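Local atomic coordinates of N-acetylglucosamine 2-epimerase (Xylella fastidiosa, PDB entry 3GT5), a protein that is a member of the N-acylglucosamine 2-epimerase family and probably isomerises a sugar substrate. Residues W339-A342 with W343-V347; M346-H349 with R350-A353. All coordinates share one frame; numbering follows the deposited sequence. Where two conformers were deposited one is given.

How the contacts relate
The two contacts overlap along the chain, sharing Met346 and Val347. Contact 1 covers the last turns of helix 329-346, and contact 2 the turn through which the chain leaves that helix on its way to strand 357-358. Their centres lie about 10 Å apart. A side chain also ties them together: the imidazole of His349, in contact 2, hydrogen-bonds through NE2 to the carbonyl O of Trp343, in contact 1, at 2.7 Å, and the His349 and Trp343 rings meet edge-to-face. Both contacts are peripheral, their centres about 19 and 20 Å from that of the chain, and helix 8-22 touches side chains of each.

Contact 1. Residues W339-A342 with W343-V347; sequences WAYA and WQHMV
The backbone of Trp339-Trp343 is alpha-helical, with Trp343 N bonded to Trp339 O at 2.7 Å, and widens into a pi-type turn over 343-346 toward the C-terminal end of helix 329-346. There Ala342 O accepts two amides from opposite faces of its carbonyl plane, Met346 N at 2.9 Å in the alpha-helical pattern and Val347 N at 3.0 Å one residue further on, so one oxygen satisfies both as the chain leaves the helix.

Among the side chains Tyr341 makes the main contact, between His345 and Met346. With its CG anti to the backbone N (chi1 175°), the ring is carried forward along the helix, and His345 CB lies over one of its faces. The two rings meet obliquely, their planes at 35°, and approach most closely where His345 ND1 stands 3.4 Å from Tyr341 CE1. On the CE2 side Met346 takes over, its SD making an oblique Met-aromatic contact with the ring. The phenol OH is hydrogen-bonded to Asn362 OD1, which fixes the far end of the ring.

Trp339 and Trp343, one turn apart, meet only loosely and turn instead to the N-terminal region, where both have edge-to-face partners in Phe10 and Trp339 also stacks on Phe5. The ring of Tyr341 is touched by the bent Met346 chain at CE2, with Met346 CG 3.7 Å away.

Contact 2. Residues M346-H349 with R350-A353; sequences MVDH and RYGA
Asp348 folds its carboxylate back over the turn that follows it, and OD1 takes two backbone amides: Arg350 N at 2.9 Å and Tyr351 N at 3.0 Å. Its CG is anti to the backbone N (chi1 -180°), which swings the carboxylate beside its own carbonyl and over the amides of the next residues. The two donors share one face of the carboxylate but use OD1 differently. Arg350 N arrives nearly along the C-O axis, with a bent N-H angle of 136°, whereas Tyr351 N comes from well above the plane and points its hydrogen more directly, at 161°. The other oxygen, OD2, lies at the edge of the Tyr351 ring and in its plane, 3.6 Å from Tyr351 CD2, with carboxylate and ring planes steeply inclined. OD2 also forms a salt bridge with Lys369 NZ, which in addition bonds Gly352 O, so both carboxylate oxygens are engaged.

The pairing of Asp348 OD1 with Arg350 N is an Asx turn, which the bonds of Tyr351 N and Gly352 N extend into an Asx motif, and the main chain closes behind it in a compact reversal after helix 329-346. Gly352 N returns to Asp348 O at 2.8 Å and Asp348 N reaches Ala353 O at 3.0 Å. Gly352, with positive phi and an extended psi, carries the chain round to Ala353.

On the outer side, Arg350 has two conformers, in one of which CG lies over the centre of the Tyr351 ring. The imidazole of His349 turns back instead toward the helix end: its CG lies beside its own backbone N, Val347 O stands above one face of the ring, toward its rim, and NE2 is hydrogen-bonded to Trp343 O.

Contact 1. Residues W339-A342 with W343-V347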
loop_
_atom_site.group_PDB
_atom_site.type_symbol
_atom_site.label_atom_id
_atom_site.label_comp_id
_atom_site.label_asym_id
_atom_site.label_seq_id
_atom_site.Cartn_x
_atom_site.Cartn_y
_atom_site.Cartn_z
ATOM N N TRP A 339 15.987 -8.750 -0.829
ATOM C CA TRP A 339 16.820 -7.542 -0.727
ATOM C C TRP A 339 18.005 -7.571 -1.713
ATOM O O TRP A 339 18.333 -6.539 -2.266
ATOM C CB TRP A 339 17.333 -7.330 0.700
ATOM C CG TRP A 339 16.521 -6.428 1.521
ATOM C CD1 TRP A 339 15.920 -6.710 2.713
ATOM C CD2 TRP A 339 16.254 -5.056 1.254
ATOM N NE1 TRP A 339 15.274 -5.595 3.188
ATOM C CE2 TRP A 339 15.467 -4.565 2.316
ATOM C CE3 TRP A 339 16.623 -4.178 0.229
ATOM C CZ2 TRP A 339 15.036 -3.243 2.361
ATOM C CZ3 TRP A 339 16.176 -2.886 0.261
ATOM C CH2 TRP A 339 15.394 -2.423 1.322
ATOM N N ALA A 340 18.644 -8.728 -1.892
ATOM C CA ALA A 340 19.777 -8.817 -2.816
ATOM C C ALA A 340 19.344 -8.429 -4.213
ATOM O O ALA A 340 20.027 -7.675 -4.897
ATOM C CB ALA A 340 20.388 -10.189 -2.806
ATOM N N TYR A 341 18.187 -8.951 -4.653
ATOM C CA TYR A 341 17.618 -8.511 -5.932
ATOM C C TYR A 341 17.325 -6.995 -6.003
ATOM O O TYR A 341 17.692 -6.272 -6.940
ATOM C CB TYR A 341 16.337 -9.289 -6.225
ATOM C CG TYR A 341 15.694 -8.773 -7.460
ATOM C CD1 TYR A 341 16.223 -9.070 -8.713
ATOM C CD2 TYR A 341 14.602 -7.931 -7.407
ATOM C CE1 TYR A 341 15.672 -8.548 -9.840
ATOM C CE2 TYR A 341 14.049 -7.386 -8.542
ATOM C CZ TYR A 341 14.588 -7.698 -9.770
ATOM O OH TYR A 341 14.068 -7.159 -10.948
ATOM N N ALA A 342 16.611 -6.522 -5.006
ATOM C CA ALA A 342 16.231 -5.117 -4.961
ATOM C C ALA A 342 17.459 -4.216 -4.905
ATOM O O ALA A 342 17.530 -3.233 -5.603
ATOM C CB ALA A 342 15.314 -4.885 -3.746
ATOM N N TRP A 343 18.417 -4.548 -4.072
ATOM C CA TRP A 343 19.639 -3.723 -3.979
ATOM C C TRP A 343 20.425 -3.661 -5.296
ATOM O O TRP A 343 20.897 -2.604 -5.675
ATOM C CB TRP A 343 20.532 -4.244 -2.862
ATOM C CG TRP A 343 21.519 -3.270 -2.409
ATOM C CD1 TRP A 343 22.867 -3.359 -2.566
ATOM C CD2 TRP A 343 21.267 -2.069 -1.675
ATOM N NE1 TRP A 343 23.483 -2.274 -1.965
ATOM C CE2 TRP A 343 22.522 -1.455 -1.435
ATOM C CE3 TRP A 343 20.106 -1.433 -1.224
ATOM C CZ2 TRP A 343 22.642 -0.209 -0.774
ATOM C CZ3 TRP A 343 20.227 -0.192 -0.571
ATOM C CH2 TRP A 343 21.488 0.401 -0.356
ATOM N N GLN A 344 20.490 -4.776 -6.001
ATOM C CA GLN A 344 21.239 -4.850 -7.240
ATOM C C GLN A 344 20.488 -4.168 -8.385
ATOM O O GLN A 344 21.114 -3.543 -9.252
ATOM C CB GLN A 344 21.574 -6.312 -7.609
ATOM C CG GLN A 344 22.326 -6.448 -8.942
ATOM C CD GLN A 344 23.684 -5.765 -8.912
ATOM O OE1 GLN A 344 24.456 -5.933 -7.955
ATOM N NE2 GLN A 344 23.984 -4.979 -9.955
ATOM N N HIS A 345 19.160 -4.304 -8.436
ATOM C CA HIS A 345 18.405 -3.837 -9.609
ATOM C C HIS A 345 17.395 -2.705 -9.467
ATOM O O HIS A 345 17.122 -1.993 -10.422
ATOM C CB HIS A 345 17.688 -5.028 -10.252
ATOM C CG HIS A 345 18.622 -6.089 -10.768
ATOM N ND1 HIS A 345 18.839 -7.283 -10.119
ATOM C CD2 HIS A 345 19.421 -6.110 -11.865
ATOM C CE1 HIS A 345 19.735 -7.990 -10.790
ATOM N NE2 HIS A 345 20.104 -7.296 -11.850
ATOM N N MET A 346 16.741 -2.617 -8.315
ATOM C CA MET A 346 15.617 -1.710 -8.160
ATOM C C MET A 346 15.913 -0.407 -7.410
ATOM O O MET A 346 15.239 0.589 -7.621
ATOM C CB MET A 346 14.456 -2.439 -7.454
ATOM C CG MET A 346 13.987 -3.686 -8.209
ATOM S SD MET A 346 12.160 -3.833 -8.468
ATOM C CE MET A 346 12.009 -2.328 -9.331
ATOM N N VAL A 347 16.892 -0.414 -6.514
ATOM C CA VAL A 347 17.212 0.786 -5.759
ATOM C C VAL A 347 18.186 1.651 -6.563
ATOM O O VAL A 347 19.201 1.161 -7.049
ATOM C CB VAL A 347 17.872 0.414 -4.408
ATOM C CG1 VAL A 347 18.318 1.707 -3.659
ATOM C CG2 VAL A 347 16.941 -0.434 -3.539
#

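Contact 2. Residues M346-H349 with R350-A353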
loop_
_atom_site.group_PDB
_atom_site.type_symbol
_atom_site.label_atom_id
_atom_site.label_comp_id
_atom_site.label_asym_id
_atom_site.label_seq_id
_atom_site.Cartn_x
_atom_site.Cartn_y
_atom_site.Cartn_z
ATOM N N MET A 346 16.741 -2.617 -8.315
ATOM C CA MET A 346 15.617 -1.710 -8.160
ATOM C C MET A 346 15.913 -0.407 -7.410
ATOM O O MET A 346 15.239 0.589 -7.621
ATOM C CB MET A 346 14.456 -2.439 -7.454
ATOM C CG MET A 346 13.987 -3.686 -8.209
ATOM S SD MET A 346 12.160 -3.833 -8.468
ATOM C CE MET A 346 12.009 -2.328 -9.331
ATOM N N VAL A 347 16.892 -0.414 -6.514
ATOM C CA VAL A 347 17.212 0.786 -5.759
ATOM C C VAL A 347 18.186 1.651 -6.563
ATOM O O VAL A 347 19.201 1.161 -7.049
ATOM C CB VAL A 347 17.872 0.414 -4.408
ATOM C CG1 VAL A 347 18.318 1.707 -3.659
ATOM C CG2 VAL A 347 16.941 -0.434 -3.539
ATOM N N ASP A 348 17.869 2.929 -6.683
ATOM C CA ASP A 348 18.681 3.887 -7.464
ATOM C C ASP A 348 19.784 4.380 -6.521
ATOM O O ASP A 348 19.524 5.178 -5.631
ATOM C CB ASP A 348 17.820 5.037 -7.953
ATOM C CG ASP A 348 18.607 6.080 -8.786
ATOM O OD1 ASP A 348 19.879 6.092 -8.715
ATOM O OD2 ASP A 348 17.970 6.862 -9.528
ATOM N N HIS A 349 20.994 3.884 -6.718
ATOM C CA HIS A 349 22.125 4.258 -5.849
ATOM C C HIS A 349 22.730 5.636 -6.165
ATOM O O HIS A 349 23.536 6.126 -5.381
ATOM C CB HIS A 349 23.187 3.181 -5.874
ATOM C CG HIS A 349 22.660 1.855 -5.419
ATOM N ND1 HIS A 349 22.230 1.646 -4.129
ATOM C CD2 HIS A 349 22.370 0.725 -6.100
ATOM C CE1 HIS A 349 21.752 0.421 -4.019
ATOM N NE2 HIS A 349 21.865 -0.176 -5.191
ATOM N N ARG A 350 22.356 6.232 -7.290
ATOM C CA ARG A 350 22.820 7.568 -7.643
ATOM C C ARG A 350 21.959 8.662 -7.019
ATOM O O ARG A 350 22.486 9.604 -6.467
ATOM C CB ARG A 350 22.881 7.759 -9.160
ATOM C CG ARG A 350 23.393 9.157 -9.576
ATOM C CD ARG A 350 23.703 9.230 -11.064
ATOM N NE ARG A 350 24.914 10.005 -11.324
ATOM C CZ ARG A 350 25.371 10.276 -12.544
ATOM N NH1 ARG A 350 24.705 9.850 -13.614
ATOM N NH2 ARG A 350 26.483 10.980 -12.698
ATOM N N TYR A 351 20.632 8.510 -7.081
ATOM C CA TYR A 351 19.705 9.528 -6.647
ATOM C C TYR A 351 18.821 9.134 -5.476
ATOM O O TYR A 351 18.246 10.018 -4.823
ATOM C CB TYR A 351 18.812 9.974 -7.810
ATOM C CG TYR A 351 19.555 10.616 -8.959
ATOM C CD1 TYR A 351 20.242 11.827 -8.788
ATOM C CD2 TYR A 351 19.563 10.024 -10.230
ATOM C CE1 TYR A 351 20.895 12.431 -9.855
ATOM C CE2 TYR A 351 20.222 10.648 -11.323
ATOM C CZ TYR A 351 20.894 11.833 -11.111
ATOM O OH TYR A 351 21.570 12.470 -12.157
ATOM N N GLY A 352 18.697 7.827 -5.223
ATOM C CA GLY A 352 17.874 7.323 -4.120
ATOM C C GLY A 352 16.451 7.027 -4.583
ATOM O O GLY A 352 16.021 7.461 -5.678
ATOM N N ALA A 353 15.744 6.262 -3.729
ATOM C CA ALA A 353 14.375 5.804 -3.955
ATOM C C ALA A 353 14.483 4.658 -4.956
ATOM O O ALA A 353 15.571 4.358 -5.438
ATOM C CB ALA A 353 13.473 6.937 -4.426
#